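Local coordinates for galactose mutarotase related enzyme (Lactobacillus acidophilus, PDB 3DCD), which is of unconfirmed function but belongs to the aldose 1-epimerase family and probably binds a carbohydrate and acts as an isomerase, at residues Val170-Lys175 against Ile206-Gly211; Pro235-Trp240 against Val250-Trp255; Trp256-Arg261 against His270-Asn275. One frame throughout, in Å; residues are numbered along the deposited sequence.

Contact 1: Val170-Lys175 against Ile206-Gly211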
loop_
_atom_site.group_PDB
_atom_site.type_symbol
_atom_site.label_atom_id
_atom_site.label_comp_id
_atom_site.label_asym_id
_atom_site.label_seq_id
_atom_site.Cartn_x
_atom_site.Cartn_y
_atom_site.Cartn_z
ATOM N N VAL A 170 17.507 -1.665 7.179
ATOM C CA VAL A 170 17.045 -1.946 8.538
ATOM C C VAL A 170 15.622 -2.487 8.467
ATOM O O VAL A 170 14.760 -1.873 7.828
ATOM C CB VAL A 170 17.076 -0.685 9.420
ATOM C CG1 VAL A 170 16.543 -0.988 10.819
ATOM C CG2 VAL A 170 18.508 -0.132 9.507
ATOM N N ARG A 171 15.393 -3.649 9.079
ATOM C CA ARG A 171 14.031 -4.176 9.242
ATOM C C ARG A 171 13.502 -3.761 10.603
ATOM O O ARG A 171 14.225 -3.851 11.608
ATOM C CB ARG A 171 14.017 -5.710 9.179
ATOM C CG ARG A 171 12.606 -6.319 9.303
ATOM C CD ARG A 171 12.668 -7.807 9.591
ATOM N NE ARG A 171 11.403 -8.297 10.160
ATOM C CZ ARG A 171 11.145 -9.582 10.363
ATOM N NH1 ARG A 171 12.059 -10.496 10.052
ATOM N NH2 ARG A 171 9.981 -9.957 10.863
ATOM N N ILE A 172 12.240 -3.338 10.647
ATOM C CA ILE A 172 11.572 -3.052 11.910
ATOM C C ILE A 172 10.590 -4.172 12.202
ATOM O O ILE A 172 9.546 -4.252 11.539
ATOM C CB ILE A 172 10.803 -1.715 11.882
ATOM C CG1 ILE A 172 11.689 -0.583 11.317
ATOM C CG2 ILE A 172 10.245 -1.377 13.312
ATOM C CD1 ILE A 172 10.942 0.735 11.048
ATOM N N PRO A 173 10.896 -5.032 13.191
ATOM C CA PRO A 173 9.977 -6.147 13.391
ATOM C C PRO A 173 8.690 -5.704 14.077
ATOM O O PRO A 173 8.691 -4.720 14.835
ATOM C CB PRO A 173 10.763 -7.123 14.294
ATOM C CG PRO A 173 12.050 -6.488 14.598
ATOM C CD PRO A 173 12.012 -5.053 14.148
ATOM N N LEU A 174 7.601 -6.422 13.805
ATOM C CA LEU A 174 6.330 -6.162 14.482
ATOM C C LEU A 174 6.129 -7.148 15.616
ATOM O O LEU A 174 6.438 -8.326 15.470
ATOM C CB LEU A 174 5.154 -6.278 13.506
ATOM C CG LEU A 174 4.853 -5.130 12.549
ATOM C CD1 LEU A 174 4.006 -5.621 11.390
ATOM C CD2 LEU A 174 4.154 -3.989 13.269
ATOM N N LYS A 175 5.628 -6.660 16.750
ATOM C CA LYS A 175 5.246 -7.516 17.879
ATOM C C LYS A 175 3.915 -6.968 18.407
ATOM O O LYS A 175 3.826 -5.805 18.809
ATOM C CB LYS A 175 6.339 -7.506 18.958
ATOM C CG LYS A 175 6.318 -8.703 19.927
ATOM C CD LYS A 175 7.415 -8.588 21.005
ATOM C CE LYS A 175 8.710 -9.349 20.619
ATOM N NZ LYS A 175 9.934 -8.985 21.450
ATOM N N ILE A 206 9.019 -5.142 7.519
ATOM C CA ILE A 206 9.018 -3.695 7.344
ATOM C C ILE A 206 10.433 -3.216 7.166
ATOM O O ILE A 206 11.258 -3.436 8.057
ATOM C CB ILE A 206 8.370 -2.949 8.565
ATOM C CG1 ILE A 206 6.925 -3.421 8.779
ATOM C CG2 ILE A 206 8.443 -1.422 8.363
ATOM C CD1 ILE A 206 6.265 -2.902 10.073
ATOM N N TYR A 207 10.700 -2.564 6.027
ATOM C CA TYR A 207 12.047 -2.083 5.713
ATOM C C TYR A 207 12.109 -0.566 5.648
ATOM O O TYR A 207 11.240 0.083 5.065
ATOM C CB TYR A 207 12.583 -2.720 4.419
ATOM C CG TYR A 207 12.600 -4.238 4.476
ATOM C CD1 TYR A 207 13.554 -4.917 5.230
ATOM C CD2 TYR A 207 11.626 -4.990 3.801
ATOM C CE1 TYR A 207 13.554 -6.307 5.294
ATOM C CE2 TYR A 207 11.614 -6.377 3.863
ATOM C CZ TYR A 207 12.593 -7.026 4.590
ATOM O OH TYR A 207 12.578 -8.398 4.647
ATOM N N GLU A 208 13.129 -0.015 6.303
ATOM C CA GLU A 208 13.420 1.400 6.254
ATOM C C GLU A 208 14.058 1.681 4.904
ATOM O O GLU A 208 15.056 1.052 4.551
ATOM C CB GLU A 208 14.377 1.768 7.397
ATOM C CG GLU A 208 13.693 1.710 8.787
ATOM C CD GLU A 208 14.594 2.154 9.929
ATOM O OE1 GLU A 208 15.804 2.418 9.694
ATOM O OE2 GLU A 208 14.085 2.233 11.068
ATOM N N LEU A 209 13.464 2.614 4.159
ATOM C CA LEU A 209 13.951 3.006 2.840
ATOM C C LEU A 209 14.644 4.363 2.887
ATOM O O LEU A 209 14.335 5.195 3.747
ATOM C CB LEU A 209 12.794 3.062 1.844
ATOM C CG LEU A 209 12.064 1.736 1.615
ATOM C CD1 LEU A 209 10.929 1.897 0.624
ATOM C CD2 LEU A 209 13.040 0.687 1.103
ATOM N N ARG A 210 15.585 4.556 1.968
ATOM C CA ARG A 210 16.334 5.790 1.857
ATOM C C ARG A 210 16.364 6.188 0.382
ATOM O O ARG A 210 16.410 5.304 -0.493
ATOM C CB ARG A 210 17.760 5.556 2.373
ATOM C CG ARG A 210 17.844 5.154 3.856
ATOM C CD ARG A 210 19.293 4.848 4.271
ATOM N NE ARG A 210 20.166 6.000 4.017
ATOM C CZ ARG A 210 20.226 7.090 4.771
ATOM N NH1 ARG A 210 19.491 7.189 5.876
ATOM N NH2 ARG A 210 21.043 8.075 4.422
ATOM N N GLY A 211 16.362 7.497 0.109
ATOM C CA GLY A 211 16.426 8.025 -1.258
ATOM C C GLY A 211 15.130 7.808 -2.029
ATOM O O GLY A 211 14.107 7.436 -1.444
HETATM O O HOH W 1 17.566 1.006 5.926
HETATM O O HOH W 2 9.281 -6.459 10.026
#

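Contact 2: Pro235-Trp240 against Val250-Trp255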
loop_
_atom_site.group_PDB
_atom_site.type_symbol
_atom_site.label_atom_id
_atom_site.label_comp_id
_atom_site.label_asym_id
_atom_site.label_seq_id
_atom_site.Cartn_x
_atom_site.Cartn_y
_atom_site.Cartn_z
ATOM N N PRO A 235 9.412 6.452 2.900
ATOM C CA PRO A 235 10.443 6.117 3.882
ATOM C C PRO A 235 10.397 4.662 4.358
ATOM O O PRO A 235 11.335 4.214 5.021
ATOM C CB PRO A 235 10.143 7.068 5.034
ATOM C CG PRO A 235 8.669 7.305 4.948
ATOM C CD PRO A 235 8.328 7.261 3.491
ATOM N N PHE A 236 9.322 3.939 4.029
ATOM C CA PHE A 236 9.163 2.543 4.459
ATOM C C PHE A 236 8.464 1.750 3.362
ATOM O O PHE A 236 7.673 2.298 2.583
ATOM C CB PHE A 236 8.285 2.371 5.725
ATOM C CG PHE A 236 8.630 3.283 6.886
ATOM C CD1 PHE A 236 9.719 3.005 7.716
ATOM C CD2 PHE A 236 7.835 4.382 7.168
ATOM C CE1 PHE A 236 10.030 3.844 8.791
ATOM C CE2 PHE A 236 8.131 5.223 8.227
ATOM C CZ PHE A 236 9.241 4.954 9.050
ATOM N N VAL A 237 8.709 0.447 3.355
ATOM C CA VAL A 237 7.853 -0.469 2.591
ATOM C C VAL A 237 7.532 -1.683 3.462
ATOM O O VAL A 237 8.411 -2.214 4.162
ATOM C CB VAL A 237 8.503 -0.877 1.224
ATOM C CG1 VAL A 237 9.808 -1.662 1.427
ATOM C CG2 VAL A 237 7.521 -1.718 0.356
ATOM N N GLY A 238 6.275 -2.109 3.449
ATOM C CA GLY A 238 5.926 -3.358 4.128
ATOM C C GLY A 238 5.676 -4.461 3.118
ATOM O O GLY A 238 5.068 -4.224 2.070
ATOM N N ILE A 239 6.156 -5.661 3.431
ATOM C CA ILE A 239 5.875 -6.861 2.635
ATOM C C ILE A 239 5.070 -7.795 3.536
ATOM O O ILE A 239 5.504 -8.091 4.657
ATOM C CB ILE A 239 7.176 -7.621 2.168
ATOM C CG1 ILE A 239 8.310 -6.670 1.712
ATOM C CG2 ILE A 239 6.830 -8.680 1.084
ATOM C CD1 ILE A 239 8.000 -5.788 0.503
ATOM N N TRP A 240 3.925 -8.287 3.050
ATOM C CA TRP A 240 3.033 -9.054 3.907
ATOM C C TRP A 240 2.187 -10.043 3.103
ATOM O O TRP A 240 1.785 -9.761 1.977
ATOM C CB TRP A 240 2.105 -8.088 4.681
ATOM C CG TRP A 240 0.967 -8.737 5.477
ATOM C CD1 TRP A 240 1.029 -9.259 6.747
ATOM C CD2 TRP A 240 -0.381 -8.921 5.035
ATOM N NE1 TRP A 240 -0.214 -9.749 7.124
ATOM C CE2 TRP A 240 -1.094 -9.550 6.092
ATOM C CE3 TRP A 240 -1.063 -8.606 3.851
ATOM C CZ2 TRP A 240 -2.443 -9.887 5.986
ATOM C CZ3 TRP A 240 -2.419 -8.939 3.751
ATOM C CH2 TRP A 240 -3.090 -9.568 4.816
ATOM N N VAL A 250 0.984 -11.840 -2.372
ATOM C CA VAL A 250 1.828 -11.077 -1.461
ATOM C C VAL A 250 1.482 -9.613 -1.665
ATOM O O VAL A 250 1.162 -9.209 -2.796
ATOM C CB VAL A 250 3.341 -11.371 -1.703
ATOM C CG1 VAL A 250 3.837 -10.794 -3.049
ATOM C CG2 VAL A 250 4.202 -10.853 -0.507
ATOM N N CYS A 251 1.535 -8.822 -0.591
ATOM C CA CYS A 251 1.371 -7.374 -0.721
ATOM C C CYS A 251 2.727 -6.687 -0.595
ATOM O O CYS A 251 3.573 -7.086 0.227
ATOM C CB CYS A 251 0.450 -6.814 0.379
ATOM S SG CYS A 251 -1.250 -7.434 0.374
ATOM N N ILE A 252 2.918 -5.651 -1.405
ATOM C CA ILE A 252 4.102 -4.768 -1.336
ATOM C C ILE A 252 3.516 -3.395 -1.077
ATOM O O ILE A 252 2.789 -2.856 -1.914
ATOM C CB ILE A 252 4.914 -4.806 -2.652
ATOM C CG1 ILE A 252 5.403 -6.241 -2.914
ATOM C CG2 ILE A 252 6.091 -3.796 -2.599
ATOM C CD1 ILE A 252 6.072 -6.454 -4.273
ATOM N N GLU A 253 3.783 -2.858 0.113
ATOM C CA GLU A 253 3.056 -1.700 0.632
ATOM C C GLU A 253 3.969 -0.468 0.855
ATOM O O GLU A 253 4.615 -0.369 1.900
ATOM C CB GLU A 253 2.390 -2.059 1.967
ATOM C CG GLU A 253 1.696 -3.438 2.031
ATOM C CD GLU A 253 1.258 -3.804 3.453
ATOM O OE1 GLU A 253 0.963 -2.891 4.269
ATOM O OE2 GLU A 253 1.170 -5.013 3.748
ATOM N N PRO A 254 3.996 0.478 -0.099
ATOM C CA PRO A 254 4.789 1.705 0.133
ATOM C C PRO A 254 4.066 2.595 1.138
ATOM O O PRO A 254 2.870 2.842 0.999
ATOM C CB PRO A 254 4.840 2.365 -1.268
ATOM C CG PRO A 254 4.362 1.277 -2.244
ATOM C CD PRO A 254 3.350 0.502 -1.415
ATOM N N TRP A 255 4.790 3.054 2.154
ATOM C CA TRP A 255 4.209 3.735 3.294
ATOM C C TRP A 255 4.884 5.076 3.534
ATOM O O TRP A 255 6.120 5.148 3.593
ATOM C CB TRP A 255 4.426 2.923 4.580
ATOM C CG TRP A 255 3.678 1.620 4.739
ATOM C CD1 TRP A 255 2.570 1.178 4.052
ATOM C CD2 TRP A 255 3.978 0.619 5.714
ATOM N NE1 TRP A 255 2.175 -0.077 4.545
ATOM C CE2 TRP A 255 3.034 -0.431 5.557
ATOM C CE3 TRP A 255 4.967 0.512 6.716
ATOM C CZ2 TRP A 255 3.057 -1.581 6.357
ATOM C CZ3 TRP A 255 4.984 -0.637 7.515
ATOM C CH2 TRP A 255 4.029 -1.663 7.332
#

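Contact 3: Trp256-Arg261 against His270-Asn275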
loop_
_atom_site.group_PDB
_atom_site.type_symbol
_atom_site.label_atom_id
_atom_site.label_comp_id
_atom_site.label_asym_id
_atom_site.label_seq_id
_atom_site.Cartn_x
_atom_site.Cartn_y
_atom_site.Cartn_z
ATOM N N TRP A 256 4.058 6.103 3.725
ATOM C CA TRP A 256 4.456 7.416 4.211
ATOM C C TRP A 256 3.793 7.586 5.601
ATOM O O TRP A 256 2.985 8.483 5.827
ATOM C CB TRP A 256 3.974 8.495 3.236
ATOM C CG TRP A 256 4.709 8.457 1.925
ATOM C CD1 TRP A 256 5.800 9.206 1.575
ATOM C CD2 TRP A 256 4.428 7.599 0.800
ATOM N NE1 TRP A 256 6.220 8.874 0.300
ATOM C CE2 TRP A 256 5.396 7.885 -0.195
ATOM C CE3 TRP A 256 3.456 6.607 0.544
ATOM C CZ2 TRP A 256 5.417 7.220 -1.445
ATOM C CZ3 TRP A 256 3.477 5.949 -0.687
ATOM C CH2 TRP A 256 4.454 6.250 -1.666
ATOM N N GLY A 257 4.116 6.660 6.504
ATOM C CA GLY A 257 3.455 6.575 7.804
ATOM C C GLY A 257 3.762 5.194 8.332
ATOM O O GLY A 257 4.210 4.348 7.577
ATOM N N ILE A 258 3.525 4.957 9.623
ATOM C CA ILE A 258 3.828 3.646 10.183
ATOM C C ILE A 258 3.038 3.381 11.461
ATOM O O ILE A 258 2.537 4.313 12.105
ATOM C CB ILE A 258 5.370 3.490 10.387
ATOM C CG1 ILE A 258 5.789 2.023 10.592
ATOM C CG2 ILE A 258 5.911 4.427 11.461
ATOM C CD1 ILE A 258 7.318 1.811 10.389
ATOM N N ALA A 259 2.903 2.106 11.815
ATOM C CA ALA A 259 2.219 1.717 13.043
ATOM C C ALA A 259 2.849 2.389 14.278
ATOM O O ALA A 259 4.016 2.793 14.244
ATOM C CB ALA A 259 2.298 0.224 13.195
ATOM N N ASP A 260 2.090 2.468 15.370
ATOM C CA ASP A 260 2.640 2.878 16.669
ATOM C C ASP A 260 3.866 2.030 17.043
ATOM O O ASP A 260 3.902 0.824 16.798
ATOM C CB ASP A 260 1.593 2.717 17.790
ATOM C CG ASP A 260 0.800 4.000 18.079
ATOM O OD1 ASP A 260 1.019 5.051 17.430
ATOM O OD2 ASP A 260 -0.059 3.950 18.987
ATOM N N ARG A 261 4.867 2.682 17.622
ATOM C CA ARG A 261 5.940 1.992 18.317
ATOM C C ARG A 261 5.430 1.380 19.594
ATOM O O ARG A 261 4.454 1.880 20.187
ATOM C CB ARG A 261 7.047 2.983 18.656
ATOM C CG ARG A 261 7.816 3.377 17.413
ATOM C CD ARG A 261 8.623 4.617 17.626
ATOM N NE ARG A 261 9.647 4.456 18.648
ATOM C CZ ARG A 261 10.815 5.101 18.619
ATOM N NH1 ARG A 261 11.099 5.929 17.612
ATOM N NH2 ARG A 261 11.696 4.905 19.586
ATOM N N HIS A 270 3.055 13.559 18.952
ATOM C CA HIS A 270 4.355 12.902 19.191
ATOM C C HIS A 270 4.541 11.617 18.388
ATOM O O HIS A 270 5.601 10.967 18.488
ATOM C CB HIS A 270 4.538 12.555 20.665
ATOM C CG HIS A 270 4.431 13.721 21.593
ATOM N ND1 HIS A 270 4.104 13.574 22.925
ATOM C CD2 HIS A 270 4.604 15.049 21.389
ATOM C CE1 HIS A 270 4.082 14.764 23.500
ATOM N NE2 HIS A 270 4.380 15.675 22.589
ATOM N N LYS A 271 3.527 11.231 17.609
ATOM C CA LYS A 271 3.543 9.919 16.938
ATOM C C LYS A 271 4.618 9.828 15.849
ATOM O O LYS A 271 4.563 10.529 14.853
ATOM C CB LYS A 271 2.159 9.571 16.378
ATOM C CG LYS A 271 2.062 8.198 15.682
ATOM C CD LYS A 271 0.635 7.956 15.198
ATOM C CE LYS A 271 0.598 6.851 14.124
ATOM N NZ LYS A 271 1.179 5.548 14.620
ATOM N N TYR A 272 5.592 8.952 16.070
ATOM C CA TYR A 272 6.676 8.704 15.123
ATOM C C TYR A 272 6.218 8.433 13.692
ATOM O O TYR A 272 5.262 7.659 13.459
ATOM C CB TYR A 272 7.527 7.532 15.611
ATOM C CG TYR A 272 8.576 7.135 14.612
ATOM C CD1 TYR A 272 9.758 7.870 14.477
ATOM C CD2 TYR A 272 8.380 6.040 13.777
ATOM C CE1 TYR A 272 10.716 7.511 13.534
ATOM C CE2 TYR A 272 9.339 5.676 12.838
ATOM C CZ TYR A 272 10.490 6.422 12.723
ATOM O OH TYR A 272 11.431 6.047 11.780
ATOM N N GLY A 273 6.906 9.070 12.739
ATOM C CA GLY A 273 6.738 8.796 11.297
ATOM C C GLY A 273 5.493 9.393 10.635
ATOM O O GLY A 273 5.139 9.018 9.507
HETATM N N MSE A 274 4.812 10.305 11.327
HETATM C CA MSE A 274 3.625 10.955 10.758
HETATM C C MSE A 274 4.056 12.137 9.925
HETATM O O MSE A 274 5.118 12.727 10.185
HETATM C CB MSE A 274 2.644 11.415 11.843
HETATM C CG MSE A 274 1.923 10.288 12.554
HETATM SE SE MSE A 274 0.709 9.338 11.324
HETATM C CE MSE A 274 -0.957 10.183 11.881
ATOM N N ASN A 275 3.260 12.457 8.912
ATOM C CA ASN A 275 3.422 13.700 8.147
ATOM C C ASN A 275 2.735 14.890 8.830
ATOM O O ASN A 275 1.615 14.765 9.324
ATOM C CB ASN A 275 2.885 13.539 6.710
ATOM C CG ASN A 275 3.420 12.302 6.025
ATOM O OD1 ASN A 275 2.706 11.300 5.880
ATOM N ND2 ASN A 275 4.683 12.343 5.620
HETATM O O HOH W 3 3.204 7.017 11.711
HETATM O O HOH W 4 4.086 5.576 14.755
#

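Contact 1: Val170-Lys175 against Ile206-Gly211
Val170 and Glu208 meet in backbone and side chain alike, at one end of a short bridge between the two segments. Two backbone hydrogen bonds make the bridge, centred on Arg171 and Tyr207: Glu208 N donates an almost straight hydrogen bond to Val170 O at 2.9 Å, and Ile172 N reaches Ile206 O at 2.8 Å. Both carbonyls also take a CA-H...O contact, Ile206 O from Arg171 CA at 3.1 Å and Val170 O from Tyr207 CA.

Water extends the join at either end. One molecule links Val170 N to Glu208 O. The other accepts from Ile206 N and Arg171 NE and lies 2.7 Å from Ile172 O, to which it can donate; CG of Arg171 stands anti to the backbone N (chi1 -178°), and the chain runs extended from there to NE.

Among side chains, Glu208 lies alongside Val170, pointing the same way, with OE1 3.4 Å from Val170 CB. Its OE2 comes 3.5 Å from Ile172 CD1, where the two chains cross at about a right angle. Farther on, Ile206 CD1 packs against the branched end of Leu174, 3.6 Å from its CG. Tyr207 lies with CE1 4.0 Å from Arg171 CB, the ring and guanidinium planes turned 59° apart.

The Glu208 carboxylate is thus bordered here by hydrocarbon, and its charge is met by a salt bridge from OE2 to Arg184, whose side chain also touches Val170 and Ile172. With one bridge between the backbones, water bridges and side-chain packing supplement the join.

Contact 2: Pro235-Trp240 against Val250-Trp255
CG of Trp240 stands anti to the backbone N (chi1 172°), and CG of Glu253, on the same face of the sheet, lies anti to its carbonyl carbon (chi1 -43°). Beyond CG the glutamate is extended, and its OE2 comes 3.3 Å from Trp240 CB, with the carboxylate nearly perpendicular to the indole. The other oxygen, OE1, lies in the plane of the Trp255 indole at its edge and accepts a weak bond from NE1 at 3.1 Å. Cys251 SG approaches the rim of the Trp240 indole in its plane, 3.7 Å from CE3.

Gly238 lies under the face of Trp255: its CA is 4.2 Å from the centroid of the six-membered ring, a CH-pi contact. A side chain here would collide with CZ2, so the glycine lets the ring lie flat on the strand.

On the other face Val237, Ile239 and Ile252 touch through methyl groups, as between CG2 of Val237 and CG2 of Ile252 at 3.9 Å. Val250 CG2 meets Ile239 CG2 at 3.8 Å.

The backbones run antiparallel, their axes 4.5 Å apart. Paired bonds join Gly238 with Glu253 and Trp240 with Cys251, whereas at Phe236 and Trp255 one of the two is weak.

This hairpin lies within a larger antiparallel sheet, between strands 205-208 and 136-147. Ile252 packs on strands 214-220 and 226-232 of a second sheet, Pro254 on 226-232, and His143 of strand 136-147 touches Cys251 and Glu253.

Contact 3: Trp256-Arg261 against His270-Asn275
Lys271 crosses Asp260 at about a right angle, its extended chain bending only at the last torsion (chi4 58°) to set NZ between two acceptors. Asp260 OD1 takes it in a salt bridge of 2.9 Å, on the anti side and out of the carboxylate plane. Ile258 O takes it at 3.1 Å in the carbonyl plane. A water accepting from NZ lies within hydrogen-bonding distance of Ala259 O and Tyr272 O.

Tyr272 obliquely crosses Ile258, whose CG2 lies 3.7 Å from Tyr272 CD2, and Arg261, whose CD lies 3.7 Å from Tyr272 CB. NH1 of Arg261 sits over one ring face, but with the planes 74° apart the cation-pi attraction is weak at most. Trp181 makes a cation-pi contact with Arg261 and meets Tyr272 edge-to-face.

Both segments belong to the long loop between strands 249-256 and 275-277, where Gly273 O, in the type II turn from Lys271 to Met274, receives a nearly straight CA-H...O contact from Gly257 CA.

An alanine in place of Lys271 would probably leave Asp260 OD1 without its positive mate and Ile258 O without this donor. Both oxygens of the buried Asp260 carboxylate are held, OD2 by Lys57 N, and the lysine charge is likely to favour its ionised form.

How the contacts relate
Contacts 1 and 2 belong to neighbouring strands of one sheet, their centres about 9 Å apart: Tyr207 N probably bonds to Val237 O at 3.0 Å, and Leu209 N to Pro235 O at 2.8 Å. The first segment of contact 3 follows directly on the second segment of contact 2, although their centres are about 15 Å apart. Phe236 ties them together, its CE1 lying 3.7 Å from Ile258 CD1 and its CZ 3.7 Å from Tyr272 OH. That same Ile258 CD1 reaches contact 1, 3.8 Å from Ile172 CD1. An apolar cluster of Ile172, Ile206, Phe236 and Ile258 therefore joins all three. The position of a sugar site is not established by these contacts.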